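Local structure of beta-galactosidase (Geobacillus stearothermophilus, 4OIF) at residues I350-D355 with S629-Q634; S402-T407 with Y640-N645; D661-E666 with V679-K684. The protein probably hydrolyses terminal non-reducing beta-D-galactose residues from beta-D-galactosides, as a zinc-binding member of glycosyl hydrolase family 42. One frame throughout, in Å; residues are numbered along the deposited sequence.

Contact 1: residues I350-D355 with S629-Q634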
loop_
_atom_site.group_PDB
_atom_site.type_symbol
_atom_site.label_atom_id
_atom_site.label_comp_id
_atom_site.label_asym_id
_atom_site.label_seq_id
_atom_site.Cartn_x
_atom_site.Cartn_y
_atom_site.Cartn_z
ATOM N N ILE A 350 -18.389 -0.869 34.120
ATOM C CA ILE A 350 -19.520 -1.155 35.008
ATOM C C ILE A 350 -20.636 -0.100 34.865
ATOM O O ILE A 350 -21.823 -0.406 34.951
ATOM C CB ILE A 350 -19.066 -1.237 36.488
ATOM C CG1 ILE A 350 -17.951 -2.279 36.637
ATOM C CG2 ILE A 350 -20.248 -1.555 37.435
ATOM C CD1 ILE A 350 -18.365 -3.671 36.216
ATOM N N ALA A 351 -20.249 1.143 34.627
ATOM C CA ALA A 351 -21.203 2.237 34.604
ATOM C C ALA A 351 -22.159 2.159 33.403
ATOM O O ALA A 351 -23.305 2.604 33.488
ATOM C CB ALA A 351 -20.467 3.564 34.610
ATOM N N HIS A 352 -21.690 1.601 32.292
ATOM C CA HIS A 352 -22.505 1.515 31.091
ATOM C C HIS A 352 -23.201 0.169 30.988
ATOM O O HIS A 352 -23.852 -0.108 29.989
ATOM C CB HIS A 352 -21.662 1.767 29.838
ATOM C CG HIS A 352 -21.367 3.216 29.584
ATOM N ND1 HIS A 352 -22.109 3.986 28.713
ATOM C CD2 HIS A 352 -20.415 4.035 30.092
ATOM C CE1 HIS A 352 -21.627 5.216 28.699
ATOM N NE2 HIS A 352 -20.597 5.272 29.524
ATOM N N GLY A 353 -23.087 -0.659 32.028
ATOM C CA GLY A 353 -23.918 -1.846 32.122
ATOM C C GLY A 353 -23.272 -3.206 32.356
ATOM O O GLY A 353 -23.976 -4.190 32.579
ATOM N N SER A 354 -21.950 -3.284 32.324
ATOM C CA SER A 354 -21.287 -4.576 32.530
ATOM C C SER A 354 -21.411 -5.101 33.964
ATOM O O SER A 354 -21.253 -4.348 34.929
ATOM C CB SER A 354 -19.810 -4.476 32.158
ATOM O OG SER A 354 -19.153 -5.714 32.347
ATOM N N ASP A 355 -21.693 -6.395 34.100
ATOM C CA ASP A 355 -21.641 -7.063 35.404
ATOM C C ASP A 355 -20.352 -7.869 35.570
ATOM O O ASP A 355 -20.290 -8.797 36.378
ATOM C CB ASP A 355 -22.858 -7.971 35.610
ATOM C CG ASP A 355 -24.104 -7.192 35.989
ATOM O OD1 ASP A 355 -23.976 -6.021 36.409
ATOM O OD2 ASP A 355 -25.216 -7.751 35.872
ATOM N N SER A 629 -17.185 12.306 32.849
ATOM C CA SER A 629 -18.349 11.556 32.432
ATOM C C SER A 629 -19.118 11.109 33.655
ATOM O O SER A 629 -18.548 10.549 34.585
ATOM C CB SER A 629 -17.928 10.350 31.576
ATOM O OG SER A 629 -19.044 9.550 31.234
ATOM N N VAL A 630 -20.415 11.364 33.667
ATOM C CA VAL A 630 -21.243 10.862 34.747
ATOM C C VAL A 630 -22.239 9.888 34.153
ATOM O O VAL A 630 -22.978 10.244 33.242
ATOM C CB VAL A 630 -21.976 12.000 35.504
ATOM C CG1 VAL A 630 -22.894 11.418 36.564
ATOM C CG2 VAL A 630 -20.967 12.968 36.133
ATOM N N GLN A 631 -22.236 8.655 34.650
ATOM C CA GLN A 631 -23.116 7.624 34.108
ATOM C C GLN A 631 -23.710 6.811 35.233
ATOM O O GLN A 631 -23.038 6.572 36.219
ATOM C CB GLN A 631 -22.353 6.699 33.153
ATOM C CG GLN A 631 -21.973 7.324 31.818
ATOM C CD GLN A 631 -23.178 7.619 30.960
ATOM O OE1 GLN A 631 -24.183 6.897 30.998
ATOM N NE2 GLN A 631 -23.093 8.691 30.184
ATOM N N ALA A 632 -24.947 6.351 35.084
ATOM C CA ALA A 632 -25.622 5.686 36.193
ATOM C C ALA A 632 -26.300 4.349 35.864
ATOM O O ALA A 632 -26.678 4.068 34.722
ATOM C CB ALA A 632 -26.641 6.623 36.779
ATOM N N ARG A 633 -26.457 3.529 36.894
ATOM C CA ARG A 633 -27.321 2.361 36.817
ATOM C C ARG A 633 -28.377 2.472 37.900
ATOM O O ARG A 633 -28.142 3.057 38.941
ATOM C CB ARG A 633 -26.509 1.081 36.947
ATOM C CG ARG A 633 -25.605 0.888 35.741
ATOM C CD ARG A 633 -24.744 -0.313 35.856
ATOM N NE ARG A 633 -25.516 -1.544 35.812
ATOM C CZ ARG A 633 -24.956 -2.744 35.782
ATOM N NH1 ARG A 633 -23.630 -2.835 35.790
ATOM N NH2 ARG A 633 -25.710 -3.837 35.748
ATOM N N GLN A 634 -29.558 1.939 37.641
ATOM C CA GLN A 634 -30.675 2.193 38.524
ATOM C C GLN A 634 -31.233 0.913 39.110
ATOM O O GLN A 634 -31.581 -0.016 38.383
ATOM C CB GLN A 634 -31.763 2.960 37.773
ATOM C CG GLN A 634 -31.218 4.145 37.001
ATOM C CD GLN A 634 -32.287 5.147 36.613
ATOM O OE1 GLN A 634 -32.829 5.104 35.511
ATOM N NE2 GLN A 634 -32.588 6.064 37.519
HETATM O O HOH W 1 -18.856 6.909 29.851
#
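This is a buried polar contact between domains, built on one arginine: Arg633, on the edge strand 628-634 of the C-terminal antiparallel sheet, reaches into the turn that ends helix 341-351 of the catalytic TIM barrel. The helix stops in a Schellman motif, with Gly353 at its positive-phi position (phi 128°), where any CB would jam against the preceding carbonyl. Arg633 bends at chi3, so that the turn lies round the guanidinium rim. Arg633 NH1 donates to Ile350 O (3.1 Å), on a lone pair in the carbonyl plane, and to Ser354 O (2.9 Å) from above that carbonyl's plane. Arg633 NH2 makes a salt bridge with Asp355 OD1 (2.9 Å), coming from above the carboxylate plane although the two flat groups are only 19° apart, and also donates to Thr407 O. One guanidinium face rests on Gly353 C; arginine suits the place because its N-H groups point outward in one plane. Ala351 CB meets Gln631 CB at 3.9 Å, and His352 NE2 lies 3.4 Å from Gln631 CG, with a water between that nitrogen and Ser629 OG. Around it, Asp308 holds His352 ND1, Arg409 binds Gln631 OE1, and Phe642 of the adjacent strand 638-645 packs on Ile350 and Ala351.

Contact 2: residues S402-T407 with Y640-N645; sequences SGIVGT and YVFIMN
Ile404 lays its CG1 over one face of the Tyr640 ring, 3.7 Å from the ring centroid and 15° off the normal, a CH-pi contact displaced toward the CG side of the ring. It packs the loop after helix 386-399 against strand 638-645 of the C-terminal antiparallel sheet. With CG1 beside its backbone N, Ile404 sends CD1 onward, tip to tip with Phe642, to reach CZ at 4.0 Å. The tyrosine ring continues to Gly403, whose carbonyl O is 3.5 Å from Tyr640 CE1 and whose CA is 3.6 Å from Tyr640 OH; a CB on Gly403 would collide with that hydroxyl, so glycine fits. At the ring's edge Thr407 CG2 lies 4.2 Å from Tyr640 CE1. Segment 402-407 contains a type II turn from Ile404 to Thr407, in which Gly406 takes the positive phi. Ile404 O receives both Thr407 N, at 2.9 Å, and Thr407 OG1, which sits in the crowded position between its own N and carbonyl carbon. Across the two segments the attraction is therefore apolar and CH-pi, favouring close fit of shapes over directional bonding, while the turn's polar atoms are bonded partly within it and partly to Arg6, Asp355 and Arg633.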
loop_
_atom_site.group_PDB
_atom_site.type_symbol
_atom_site.label_atom_id
_atom_site.label_comp_id
_atom_site.label_asym_id
_atom_site.label_seq_id
_atom_site.Cartn_x
_atom_site.Cartn_y
_atom_site.Cartn_z
ATOM N N SER A 402 -21.619 -5.277 44.787
ATOM C CA SER A 402 -22.519 -6.353 44.385
ATOM C C SER A 402 -23.961 -5.900 44.164
ATOM O O SER A 402 -24.738 -6.596 43.521
ATOM C CB SER A 402 -22.487 -7.468 45.424
ATOM O OG SER A 402 -22.813 -6.962 46.697
ATOM N N GLY A 403 -24.319 -4.736 44.691
ATOM C CA GLY A 403 -25.665 -4.211 44.528
ATOM C C GLY A 403 -25.936 -3.705 43.123
ATOM O O GLY A 403 -27.084 -3.577 42.692
ATOM N N ILE A 404 -24.861 -3.418 42.400
ATOM C CA ILE A 404 -24.981 -2.960 41.033
ATOM C C ILE A 404 -25.313 -4.141 40.100
ATOM O O ILE A 404 -25.955 -3.973 39.046
ATOM C CB ILE A 404 -23.694 -2.246 40.612
ATOM C CG1 ILE A 404 -23.439 -1.070 41.562
ATOM C CG2 ILE A 404 -23.780 -1.760 39.176
ATOM C CD1 ILE A 404 -21.992 -0.574 41.570
ATOM N N VAL A 405 -24.908 -5.338 40.513
ATOM C CA VAL A 405 -25.145 -6.540 39.719
ATOM C C VAL A 405 -26.618 -6.699 39.344
ATOM O O VAL A 405 -27.503 -6.699 40.203
ATOM C CB VAL A 405 -24.675 -7.810 40.459
ATOM C CG1 VAL A 405 -25.056 -9.061 39.670
ATOM C CG2 VAL A 405 -23.175 -7.755 40.687
ATOM N N GLY A 406 -26.873 -6.815 38.047
ATOM C CA GLY A 406 -28.220 -7.010 37.549
ATOM C C GLY A 406 -29.032 -5.740 37.388
ATOM O O GLY A 406 -30.146 -5.791 36.875
ATOM N N THR A 407 -28.500 -4.602 37.826
ATOM C CA THR A 407 -29.218 -3.345 37.619
ATOM C C THR A 407 -29.199 -2.924 36.150
ATOM O O THR A 407 -28.195 -3.105 35.442
ATOM C CB THR A 407 -28.634 -2.189 38.462
ATOM O OG1 THR A 407 -27.238 -2.028 38.159
ATOM C CG2 THR A 407 -28.817 -2.465 39.951
ATOM N N TYR A 640 -27.134 4.182 41.337
ATOM C CA TYR A 640 -25.683 4.065 41.440
ATOM C C TYR A 640 -25.054 4.923 40.365
ATOM O O TYR A 640 -25.245 4.693 39.181
ATOM C CB TYR A 640 -25.212 2.625 41.281
ATOM C CG TYR A 640 -25.710 1.675 42.331
ATOM C CD1 TYR A 640 -26.706 0.747 42.037
ATOM C CD2 TYR A 640 -25.185 1.693 43.615
ATOM C CE1 TYR A 640 -27.162 -0.135 42.998
ATOM C CE2 TYR A 640 -25.633 0.811 44.578
ATOM C CZ TYR A 640 -26.620 -0.099 44.267
ATOM O OH TYR A 640 -27.071 -0.981 45.222
ATOM N N VAL A 641 -24.287 5.907 40.790
ATOM C CA VAL A 641 -23.790 6.915 39.894
ATOM C C VAL A 641 -22.271 6.904 39.867
ATOM O O VAL A 641 -21.619 6.889 40.895
ATOM C CB VAL A 641 -24.328 8.289 40.312
ATOM C CG1 VAL A 641 -23.890 9.360 39.325
ATOM C CG2 VAL A 641 -25.860 8.230 40.410
ATOM N N PHE A 642 -21.712 6.889 38.671
ATOM C CA PHE A 642 -20.273 6.897 38.469
ATOM C C PHE A 642 -19.844 8.267 37.967
ATOM O O PHE A 642 -20.307 8.726 36.910
ATOM C CB PHE A 642 -19.855 5.825 37.454
ATOM C CG PHE A 642 -20.028 4.418 37.930
ATOM C CD1 PHE A 642 -21.293 3.862 38.070
ATOM C CD2 PHE A 642 -18.921 3.631 38.205
ATOM C CE1 PHE A 642 -21.453 2.545 38.506
ATOM C CE2 PHE A 642 -19.070 2.311 38.638
ATOM C CZ PHE A 642 -20.340 1.770 38.791
ATOM N N ILE A 643 -18.957 8.910 38.716
ATOM C CA ILE A 643 -18.377 10.183 38.311
ATOM C C ILE A 643 -16.915 9.961 37.921
ATOM O O ILE A 643 -16.054 9.735 38.769
ATOM C CB ILE A 643 -18.491 11.230 39.423
ATOM C CG1 ILE A 643 -19.920 11.246 39.989
ATOM C CG2 ILE A 643 -18.085 12.595 38.900
ATOM C CD1 ILE A 643 -20.122 12.166 41.212
ATOM N N MET A 644 -16.643 10.035 36.622
ATOM C CA MET A 644 -15.373 9.586 36.068
ATOM C C MET A 644 -14.568 10.712 35.411
ATOM O O MET A 644 -15.031 11.375 34.485
ATOM C CB MET A 644 -15.634 8.452 35.064
ATOM C CG MET A 644 -16.392 7.285 35.674
ATOM S SD MET A 644 -17.037 6.120 34.459
ATOM C CE MET A 644 -18.298 7.092 33.646
ATOM N N ASN A 645 -13.356 10.931 35.899
ATOM C CA ASN A 645 -12.505 11.965 35.326
ATOM C C ASN A 645 -11.648 11.415 34.192
ATOM O O ASN A 645 -10.573 10.877 34.430
ATOM C CB ASN A 645 -11.619 12.585 36.407
ATOM C CG ASN A 645 -10.766 13.727 35.885
ATOM O OD1 ASN A 645 -10.872 14.130 34.719
ATOM N ND2 ASN A 645 -9.907 14.259 36.752
#

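Contact 3: residues D661-E666 with V679-K684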
loop_
_atom_site.group_PDB
_atom_site.type_symbol
_atom_site.label_atom_id
_atom_site.label_comp_id
_atom_site.label_asym_id
_atom_site.label_seq_id
_atom_site.Cartn_x
_atom_site.Cartn_y
_atom_site.Cartn_z
ATOM N N ASP A 661 -20.887 7.684 49.395
ATOM C CA ASP A 661 -19.775 7.009 48.745
ATOM C C ASP A 661 -19.835 5.487 48.948
ATOM O O ASP A 661 -19.702 4.986 50.059
ATOM C CB ASP A 661 -18.456 7.565 49.264
ATOM C CG ASP A 661 -17.248 6.920 48.605
ATOM O OD1 ASP A 661 -17.143 5.677 48.598
ATOM O OD2 ASP A 661 -16.386 7.661 48.099
ATOM N N LEU A 662 -19.982 4.760 47.849
ATOM C CA LEU A 662 -20.184 3.321 47.896
ATOM C C LEU A 662 -19.000 2.572 48.507
ATOM O O LEU A 662 -19.167 1.469 49.021
ATOM C CB LEU A 662 -20.459 2.794 46.491
ATOM C CG LEU A 662 -21.210 1.476 46.398
ATOM C CD1 LEU A 662 -22.626 1.665 46.920
ATOM C CD2 LEU A 662 -21.229 1.001 44.963
ATOM N N PHE A 663 -17.812 3.169 48.455
ATOM C CA PHE A 663 -16.608 2.542 49.006
ATOM C C PHE A 663 -16.333 2.865 50.483
ATOM O O PHE A 663 -15.739 2.053 51.192
ATOM C CB PHE A 663 -15.386 2.954 48.197
ATOM C CG PHE A 663 -15.466 2.581 46.757
ATOM C CD1 PHE A 663 -16.056 1.392 46.367
ATOM C CD2 PHE A 663 -14.948 3.417 45.787
ATOM C CE1 PHE A 663 -16.125 1.038 45.034
ATOM C CE2 PHE A 663 -15.019 3.071 44.451
ATOM C CZ PHE A 663 -15.610 1.877 44.075
ATOM N N THR A 664 -16.745 4.044 50.942
ATOM C CA THR A 664 -16.393 4.492 52.286
ATOM C C THR A 664 -17.594 4.704 53.183
ATOM O O THR A 664 -17.452 4.834 54.396
ATOM C CB THR A 664 -15.621 5.807 52.262
ATOM O OG1 THR A 664 -16.523 6.875 51.935
ATOM C CG2 THR A 664 -14.483 5.749 51.256
ATOM N N GLY A 665 -18.776 4.762 52.590
ATOM C CA GLY A 665 -19.978 5.029 53.355
ATOM C C GLY A 665 -20.199 6.508 53.634
ATOM O O GLY A 665 -21.293 6.901 54.033
ATOM N N GLU A 666 -19.166 7.322 53.423
ATOM C CA GLU A 666 -19.263 8.753 53.675
ATOM C C GLU A 666 -20.360 9.414 52.851
ATOM O O GLU A 666 -20.459 9.202 51.640
ATOM C CB GLU A 666 -17.934 9.455 53.379
ATOM C CG GLU A 666 -18.027 10.975 53.512
ATOM C CD GLU A 666 -16.796 11.697 53.003
ATOM O OE1 GLU A 666 -15.958 11.059 52.331
ATOM O OE2 GLU A 666 -16.667 12.910 53.274
ATOM N N VAL A 679 -12.143 8.134 39.909
ATOM C CA VAL A 679 -13.548 7.825 39.793
ATOM C C VAL A 679 -14.171 7.924 41.167
ATOM O O VAL A 679 -13.570 7.590 42.173
ATOM C CB VAL A 679 -13.802 6.412 39.214
ATOM C CG1 VAL A 679 -15.296 6.182 39.007
ATOM C CG2 VAL A 679 -13.042 6.215 37.906
ATOM N N ARG A 680 -15.391 8.409 41.200
ATOM C CA ARG A 680 -16.167 8.411 42.403
ATOM C C ARG A 680 -17.376 7.534 42.149
ATOM O O ARG A 680 -18.085 7.731 41.175
ATOM C CB ARG A 680 -16.577 9.829 42.757
ATOM C CG ARG A 680 -16.330 10.172 44.179
ATOM C CD ARG A 680 -14.854 10.288 44.522
ATOM N NE ARG A 680 -14.764 10.882 45.852
ATOM C CZ ARG A 680 -14.892 10.179 46.966
ATOM N NH1 ARG A 680 -15.051 8.862 46.892
ATOM N NH2 ARG A 680 -14.835 10.772 48.145
ATOM N N VAL A 681 -17.598 6.531 42.984
ATOM C CA VAL A 681 -18.794 5.713 42.827
ATOM C C VAL A 681 -19.722 6.008 43.980
ATOM O O VAL A 681 -19.369 5.862 45.151
ATOM C CB VAL A 681 -18.479 4.225 42.763
ATOM C CG1 VAL A 681 -19.753 3.440 42.544
ATOM C CG2 VAL A 681 -17.524 3.962 41.616
ATOM N N VAL A 682 -20.924 6.421 43.635
ATOM C CA VAL A 682 -21.788 7.087 44.578
ATOM C C VAL A 682 -23.179 6.462 44.578
ATOM O O VAL A 682 -23.622 5.909 43.582
ATOM C CB VAL A 682 -21.796 8.599 44.250
ATOM C CG1 VAL A 682 -23.183 9.116 43.911
ATOM C CG2 VAL A 682 -21.171 9.363 45.390
ATOM N N GLU A 683 -23.840 6.498 45.725
ATOM C CA GLU A 683 -25.151 5.875 45.853
ATOM C C GLU A 683 -26.171 6.907 46.295
ATOM O O GLU A 683 -25.896 7.735 47.163
ATOM C CB GLU A 683 -25.099 4.711 46.843
ATOM C CG GLU A 683 -26.438 4.075 47.145
ATOM C CD GLU A 683 -26.366 3.095 48.303
ATOM O OE1 GLU A 683 -27.429 2.733 48.847
ATOM O OE2 GLU A 683 -25.244 2.693 48.674
ATOM N N LYS A 684 -27.344 6.875 45.677
ATOM C CA LYS A 684 -28.392 7.825 46.016
ATOM C C LYS A 684 -29.714 7.112 46.238
ATOM O O LYS A 684 -30.268 6.524 45.312
ATOM C CB LYS A 684 -28.534 8.883 44.924
ATOM C CG LYS A 684 -29.586 9.915 45.250
ATOM C CD LYS A 684 -29.313 11.223 44.561
ATOM C CE LYS A 684 -30.449 12.191 44.819
ATOM N NZ LYS A 684 -31.714 11.768 44.151
#
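With CG anti to its backbone N (chi1 -179°), Asp661 turns its carboxylate back over the residues that follow, and Asp661 OD1 accepts from Phe663 N at 2.6 Å and Thr664 N at 2.9 Å. The first bond makes an Asx turn and the second extends it to an Asx motif, set in the connection between strands 658-661 and 667-669 of the C-terminal antiparallel sheet. Aspartate suits the corner because its short side chain can collect two backbone N-H groups. Asp661 also forms a non-hydrogen-bonded antiparallel pair with Val682, and its OD2 faces Arg680 NH1 as an ion pair, modelled too close for its geometry to be trusted. On the neighbouring residues, the two methyls of beta-branched Val681 serve both Leu662 and Phe663: Val681 CG1 meets Leu662 CD2 at 3.7 Å, and Val681 CG2 meets Phe663 CZ obliquely, also at 3.7 Å. An alanine in place of Phe663 would lose the ring that lies against Val681 and Met401, and would probably leave this side of the turn more loosely packed. Leu662 CD1 approaches the carboxylate of Glu683, whose OE1 pairs with Arg685. Where the backbones meet, Leu662 N donates in the carbonyl plane to Val681 O at 3.0 Å, with an N-H...O angle of 163°.

How the contacts relate
The three contacts run in order across one antiparallel sheet, for strands 628-634, 638-645 and 679-685 are neighbours in it. Contacts 1 and 2 are the closest, their centres about 5 Å apart: Gln631 O probably accepts from Phe642 N at 2.8 Å, and Arg633 NH2 probably donates to Thr407 O at 2.6 Å, so one arginine joins both. Contact 3 lies about 9 Å from contact 2, centre to centre, probably bonded to it through Val641 O and Val682 N (2.9 Å), and about 14 Å from contact 1, which it does not touch. Contact 1 comes nearest the active site: Ser354's side chain is about 11 Å from that of Glu322, the predicted nucleophile.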